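450aa long hypothetical fmu protein (Pyrococcus horikoshii, PDB 2YXL) probably transfers a methyl group from S-adenosylmethionine to carbon 5 of cytosine in RNA. Local coordinates at residues I187-N192 against G239-Q244; S234-G239 against V304-I309. All blocks are in the same frame, centred on the assembly; numbering follows the deposited sequence.

Contact 1: I187-N192 against G239-Q244; sequences ISIRVN and GKIIVQ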
loop_
_atom_site.group_PDB
_atom_site.type_symbol
_atom_site.label_atom_id
_atom_site.label_comp_id
_atom_site.label_asym_id
_atom_site.label_seq_id
_atom_site.Cartn_x
_atom_site.Cartn_y
_atom_site.Cartn_z
ATOM N N ILE A 187 -5.932 1.266 -10.728
ATOM C CA ILE A 187 -5.614 0.079 -9.943
ATOM C C ILE A 187 -4.750 -0.844 -10.795
ATOM O O ILE A 187 -5.060 -1.096 -11.963
ATOM C CB ILE A 187 -6.891 -0.669 -9.484
ATOM C CG1 ILE A 187 -7.789 0.251 -8.647
ATOM C CG2 ILE A 187 -6.532 -1.931 -8.690
ATOM C CD1 ILE A 187 -9.278 -0.080 -8.728
ATOM N N SER A 188 -3.670 -1.343 -10.200
ATOM C CA SER A 188 -2.738 -2.217 -10.888
ATOM C C SER A 188 -3.002 -3.681 -10.538
ATOM O O SER A 188 -3.093 -4.039 -9.364
ATOM C CB SER A 188 -1.306 -1.820 -10.539
ATOM O OG SER A 188 -0.374 -2.574 -11.293
ATOM N N ILE A 189 -3.133 -4.520 -11.565
ATOM C CA ILE A 189 -3.393 -5.955 -11.388
ATOM C C ILE A 189 -2.453 -6.813 -12.235
ATOM O O ILE A 189 -1.959 -6.367 -13.272
ATOM C CB ILE A 189 -4.873 -6.343 -11.710
ATOM C CG1 ILE A 189 -5.247 -5.977 -13.157
ATOM C CG2 ILE A 189 -5.840 -5.708 -10.708
ATOM C CD1 ILE A 189 -6.498 -6.669 -13.674
ATOM N N ARG A 190 -2.203 -8.042 -11.784
ATOM C CA ARG A 190 -1.425 -9.003 -12.562
ATOM C C ARG A 190 -2.327 -10.123 -13.064
ATOM O O ARG A 190 -3.200 -10.601 -12.335
ATOM C CB ARG A 190 -0.269 -9.582 -11.741
ATOM C CG ARG A 190 0.843 -10.176 -12.599
ATOM C CD ARG A 190 1.894 -10.925 -11.783
ATOM N NE ARG A 190 1.422 -12.239 -11.351
ATOM C CZ ARG A 190 1.138 -12.570 -10.093
ATOM N NH1 ARG A 190 1.288 -11.693 -9.103
ATOM N NH2 ARG A 190 0.712 -13.794 -9.821
ATOM N N VAL A 191 -2.112 -10.527 -14.313
ATOM C CA VAL A 191 -2.848 -11.631 -14.918
ATOM C C VAL A 191 -2.138 -12.953 -14.618
ATOM O O VAL A 191 -0.943 -13.103 -14.883
ATOM C CB VAL A 191 -3.021 -11.428 -16.452
ATOM C CG1 VAL A 191 -3.553 -12.690 -17.127
ATOM C CG2 VAL A 191 -3.946 -10.255 -16.730
ATOM N N ASN A 192 -2.887 -13.896 -14.052
ATOM C CA ASN A 192 -2.378 -15.226 -13.731
ATOM C C ASN A 192 -2.252 -16.081 -14.992
ATOM O O ASN A 192 -3.232 -16.679 -15.450
ATOM C CB ASN A 192 -3.288 -15.895 -12.689
ATOM C CG ASN A 192 -2.788 -17.269 -12.244
ATOM O OD1 ASN A 192 -3.549 -18.055 -11.681
ATOM N ND2 ASN A 192 -1.516 -17.557 -12.484
ATOM N N GLY A 239 -9.699 -16.669 -10.159
ATOM C CA GLY A 239 -8.261 -16.611 -9.901
ATOM C C GLY A 239 -7.428 -16.247 -11.114
ATOM O O GLY A 239 -6.283 -16.686 -11.245
ATOM N N LYS A 240 -8.005 -15.438 -11.999
ATOM C CA LYS A 240 -7.326 -15.009 -13.218
ATOM C C LYS A 240 -6.501 -13.744 -12.994
ATOM O O LYS A 240 -5.546 -13.486 -13.733
ATOM C CB LYS A 240 -8.333 -14.789 -14.352
ATOM C CG LYS A 240 -9.075 -16.046 -14.792
ATOM C CD LYS A 240 -10.033 -15.762 -15.942
ATOM C CE LYS A 240 -10.725 -17.034 -16.402
ATOM N NZ LYS A 240 -11.742 -16.762 -17.453
ATOM N N ILE A 241 -6.877 -12.963 -11.979
ATOM C CA ILE A 241 -6.211 -11.692 -11.668
ATOM C C ILE A 241 -5.952 -11.489 -10.171
ATOM O O ILE A 241 -6.707 -11.976 -9.323
ATOM C CB ILE A 241 -6.997 -10.462 -12.211
ATOM C CG1 ILE A 241 -8.405 -10.391 -11.605
ATOM C CG2 ILE A 241 -7.045 -10.475 -13.738
ATOM C CD1 ILE A 241 -8.997 -8.998 -11.578
ATOM N N ILE A 242 -4.881 -10.757 -9.864
ATOM C CA ILE A 242 -4.516 -10.413 -8.488
ATOM C C ILE A 242 -3.988 -8.974 -8.439
ATOM O O ILE A 242 -3.305 -8.529 -9.364
ATOM C CB ILE A 242 -3.476 -11.421 -7.897
ATOM C CG1 ILE A 242 -3.194 -11.126 -6.417
ATOM C CG2 ILE A 242 -2.182 -11.452 -8.734
ATOM C CD1 ILE A 242 -2.473 -12.250 -5.668
ATOM N N VAL A 243 -4.320 -8.247 -7.373
ATOM C CA VAL A 243 -3.851 -6.869 -7.202
ATOM C C VAL A 243 -2.358 -6.854 -6.883
ATOM O O VAL A 243 -1.931 -7.383 -5.861
ATOM C CB VAL A 243 -4.635 -6.109 -6.092
ATOM C CG1 VAL A 243 -4.135 -4.671 -5.957
ATOM C CG2 VAL A 243 -6.130 -6.115 -6.382
ATOM N N GLN A 244 -1.572 -6.257 -7.773
ATOM C CA GLN A 244 -0.131 -6.126 -7.584
ATOM C C GLN A 244 0.400 -4.942 -8.383
ATOM O O GLN A 244 0.009 -4.735 -9.531
ATOM C CB GLN A 244 0.604 -7.411 -8.004
ATOM C CG GLN A 244 2.113 -7.358 -7.780
ATOM C CD GLN A 244 2.834 -8.652 -8.119
ATOM O OE1 GLN A 244 2.820 -9.110 -9.266
ATOM N NE2 GLN A 244 3.498 -9.234 -7.123
#

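Contact 2: S234-G239 against V304-I309; sequences SAFNEG and VKRMGI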
loop_
_atom_site.group_PDB
_atom_site.type_symbol
_atom_site.label_atom_id
_atom_site.label_comp_id
_atom_site.label_asym_id
_atom_site.label_seq_id
_atom_site.Cartn_x
_atom_site.Cartn_y
_atom_site.Cartn_z
ATOM N N SER A 234 -15.862 -11.825 -12.064
ATOM C CA SER A 234 -15.693 -13.199 -12.529
ATOM C C SER A 234 -14.215 -13.559 -12.629
ATOM O O SER A 234 -13.809 -14.649 -12.228
ATOM C CB SER A 234 -16.382 -13.403 -13.881
ATOM O OG SER A 234 -17.787 -13.266 -13.767
ATOM N N ALA A 235 -13.421 -12.627 -13.154
ATOM C CA ALA A 235 -11.984 -12.821 -13.333
ATOM C C ALA A 235 -11.247 -13.053 -12.015
ATOM O O ALA A 235 -10.335 -13.877 -11.950
ATOM C CB ALA A 235 -11.379 -11.640 -14.078
ATOM N N PHE A 236 -11.648 -12.329 -10.971
ATOM C CA PHE A 236 -11.007 -12.452 -9.665
ATOM C C PHE A 236 -11.392 -13.742 -8.942
ATOM O O PHE A 236 -10.530 -14.418 -8.375
ATOM C CB PHE A 236 -11.305 -11.234 -8.783
ATOM C CG PHE A 236 -10.578 -11.253 -7.464
ATOM C CD1 PHE A 236 -9.238 -10.883 -7.387
ATOM C CD2 PHE A 236 -11.230 -11.653 -6.301
ATOM C CE1 PHE A 236 -8.557 -10.906 -6.173
ATOM C CE2 PHE A 236 -10.559 -11.679 -5.080
ATOM C CZ PHE A 236 -9.220 -11.303 -5.016
ATOM N N ASN A 237 -12.682 -14.073 -8.963
ATOM C CA ASN A 237 -13.196 -15.256 -8.267
ATOM C C ASN A 237 -12.807 -16.579 -8.930
ATOM O O ASN A 237 -12.931 -17.646 -8.324
ATOM C CB ASN A 237 -14.717 -15.163 -8.092
ATOM C CG ASN A 237 -15.130 -14.081 -7.100
ATOM O OD1 ASN A 237 -14.459 -13.849 -6.092
ATOM N ND2 ASN A 237 -16.248 -13.420 -7.384
ATOM N N GLU A 238 -12.340 -16.497 -10.173
ATOM C CA GLU A 238 -11.802 -17.652 -10.885
ATOM C C GLU A 238 -10.277 -17.700 -10.772
ATOM O O GLU A 238 -9.646 -18.653 -11.226
ATOM C CB GLU A 238 -12.237 -17.634 -12.353
ATOM C CG GLU A 238 -13.712 -17.967 -12.566
ATOM C CD GLU A 238 -14.231 -17.554 -13.936
ATOM O OE1 GLU A 238 -13.589 -16.710 -14.601
ATOM O OE2 GLU A 238 -15.294 -18.070 -14.346
ATOM N N GLY A 239 -9.699 -16.669 -10.159
ATOM C CA GLY A 239 -8.261 -16.611 -9.901
ATOM C C GLY A 239 -7.428 -16.247 -11.114
ATOM O O GLY A 239 -6.283 -16.686 -11.245
ATOM N N VAL A 304 -3.639 -19.056 -3.360
ATOM C CA VAL A 304 -2.938 -20.228 -3.895
ATOM C C VAL A 304 -3.870 -21.248 -4.566
ATOM O O VAL A 304 -3.658 -21.608 -5.726
ATOM C CB VAL A 304 -2.026 -20.886 -2.812
ATOM C CG1 VAL A 304 -1.771 -22.367 -3.095
ATOM C CG2 VAL A 304 -0.708 -20.133 -2.711
ATOM N N LYS A 305 -4.906 -21.687 -3.852
ATOM C CA LYS A 305 -5.821 -22.702 -4.386
ATOM C C LYS A 305 -6.760 -22.155 -5.467
ATOM O O LYS A 305 -7.082 -22.857 -6.429
ATOM C CB LYS A 305 -6.583 -23.428 -3.261
ATOM C CG LYS A 305 -7.469 -22.555 -2.362
ATOM C CD LYS A 305 -8.942 -22.570 -2.787
ATOM C CE LYS A 305 -9.611 -23.924 -2.538
ATOM N NZ LYS A 305 -9.702 -24.274 -1.092
ATOM N N ARG A 306 -7.182 -20.902 -5.304
ATOM C CA ARG A 306 -8.059 -20.229 -6.261
ATOM C C ARG A 306 -7.339 -19.961 -7.585
ATOM O O ARG A 306 -7.949 -20.016 -8.654
ATOM C CB ARG A 306 -8.609 -18.935 -5.645
ATOM C CG ARG A 306 -9.397 -18.019 -6.580
ATOM C CD ARG A 306 -10.567 -17.327 -5.874
ATOM N NE ARG A 306 -10.295 -16.995 -4.473
ATOM C CZ ARG A 306 -9.769 -15.849 -4.047
ATOM N NH1 ARG A 306 -9.438 -14.896 -4.909
ATOM N NH2 ARG A 306 -9.568 -15.658 -2.749
ATOM N N MET A 307 -6.037 -19.693 -7.499
ATOM C CA MET A 307 -5.206 -19.434 -8.676
ATOM C C MET A 307 -4.574 -20.709 -9.248
ATOM O O MET A 307 -3.792 -20.652 -10.202
ATOM C CB MET A 307 -4.130 -18.392 -8.355
ATOM C CG MET A 307 -4.688 -17.004 -8.062
ATOM S SD MET A 307 -3.450 -15.841 -7.463
ATOM C CE MET A 307 -2.545 -15.486 -8.970
ATOM N N GLY A 308 -4.920 -21.856 -8.662
ATOM C CA GLY A 308 -4.468 -23.156 -9.156
ATOM C C GLY A 308 -3.022 -23.506 -8.849
ATOM O O GLY A 308 -2.459 -24.417 -9.463
ATOM N N ILE A 309 -2.421 -22.783 -7.907
ATOM C CA ILE A 309 -1.064 -23.077 -7.443
ATOM C C ILE A 309 -1.093 -24.335 -6.569
ATOM O O ILE A 309 -2.012 -24.520 -5.768
ATOM C CB ILE A 309 -0.457 -21.899 -6.628
ATOM C CG1 ILE A 309 -0.762 -20.530 -7.274
ATOM C CG2 ILE A 309 1.038 -22.121 -6.377
ATOM C CD1 ILE A 309 -0.129 -20.284 -8.640
#

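Contact 1: I187-N192 against G239-Q244
Arg-190 and Gln-244 meet through their side chains. Arg-190 NH1 donates to Gln-244 OE1 at 3.0 Å with a fairly straight N-H (160°). The oxygen lies near the guanidinium plane, at its edge, but NH1 stands well above the plane of the amide. The two flat groups are turned 54° apart. The strongest polar partner of Arg-190 is Glu-279 of helix 272-280, which forms a salt bridge with NH2. Ser-188 OG donates to Gln-244 O at 2.8 Å, beside the backbone bond from Gln-244 N to Ser-188 O. The backbones pair antiparallel. Arg-190 and Ile-242 form the hydrogen-bonded pair, with Arg-190 N 2.7 Å from Ile-242 O. Asn-192 N extends the pairing to Lys-240 O, also at 2.7 Å. The Arg-190 chain bends at chi3 (76°), which turns NE aside. Ile-242 CG2 lies over one face of the guanidinium, 3.5 Å from Arg-190 NH1. An alanine in place of Arg-190 would probably leave Glu-279 without this positive partner and Gln-244 OE1 without this donor. On the other face, Ile-189, Val-191, Ile-241 and Val-243 are apolar. Ile-189 CD1 reaches Ile-241 CG2 at 3.8 Å, and Val-201 of helix 198-207 touches Val-191 and Ile-241. Strand 241-243 is an outer strand of the four-stranded antiparallel sheet, next to strand 186-191, whose segment belongs to the ferredoxin-like domain. The two faces thus differ in chemistry. The apolar one packs on helix 198-207, while the Arg-190 face carries a buried charge to helix 272-280, and Gln-244 touches Lys-273, a predicted S-adenosylmethionine-binding residue.

Contact 2: S234-G239 against V304-I309
Arg-306 reaches Phe-236 with its CG anti to the backbone N (chi1 172°) and its chain bent further out, at chi2 and chi3. Phe-236 also has CG anti to N (chi1 -175°), and its CE2 and CZ come next to the arginine end. Each segment is a helix C-terminus closed by a Schellman motif, with Gly-239 ending one and Gly-308 the other at positive phi. The helices are 234-237 and 294-306, the latter in the methyltransferase domain. Arg-306 NH1 lies 3.4 Å from Phe-236 CE2 and nearly as close to CZ. The approach is oblique, with ring and guanidinium planes 51° apart. Phe-236 also meets Phe-230 edge-to-face and touches Ile-241 of strand 241-243. Further back, Arg-306 CD sits 3.4 Å from Asn-237 O, and its CG lies 3.8 Å from Gly-239 CA. The arginine chain thus runs past the C-terminal end of this short helix. No hydrogen bond joins the two segments; the contact is close packing of side chains and backbone. Gly-239 is buried. Its CA comes within 3.6 Å of Arg-306 O, and a CB there would probably come too close to that oxygen. Both the positive phi and the close approach of the other backbone are consistent with glycine here. Met-307 packs on Thr-275 of helix 272-280 and on Ile-242 of strand 241-243. Its CG lies 3.6 Å from Gly-239 O.

How the contacts relate
The two contacts lie on the same side of the chain's centre, with centres about 10 Å apart. Gly-239 belongs to both: it ends the turn after helix 234-237 and leads into strand 241-243. Along the chain the segments alternate, in the order 187-192, 234-239, 239-244, 304-309. Contact 1 joins two strands of the four-stranded antiparallel sheet. Contact 2 joins the helix before the outer strand to the end of helix 294-306. A probable hydrogen bond from Lys-240 N to Ala-235 O links them, and Arg-190 NH2 packs against Met-307 CE. Contact 1 lies within the ferredoxin-like sheet; contact 2, with the Arg-190 side of that sheet, meets the methyltransferase domain that holds the bound sinefungin.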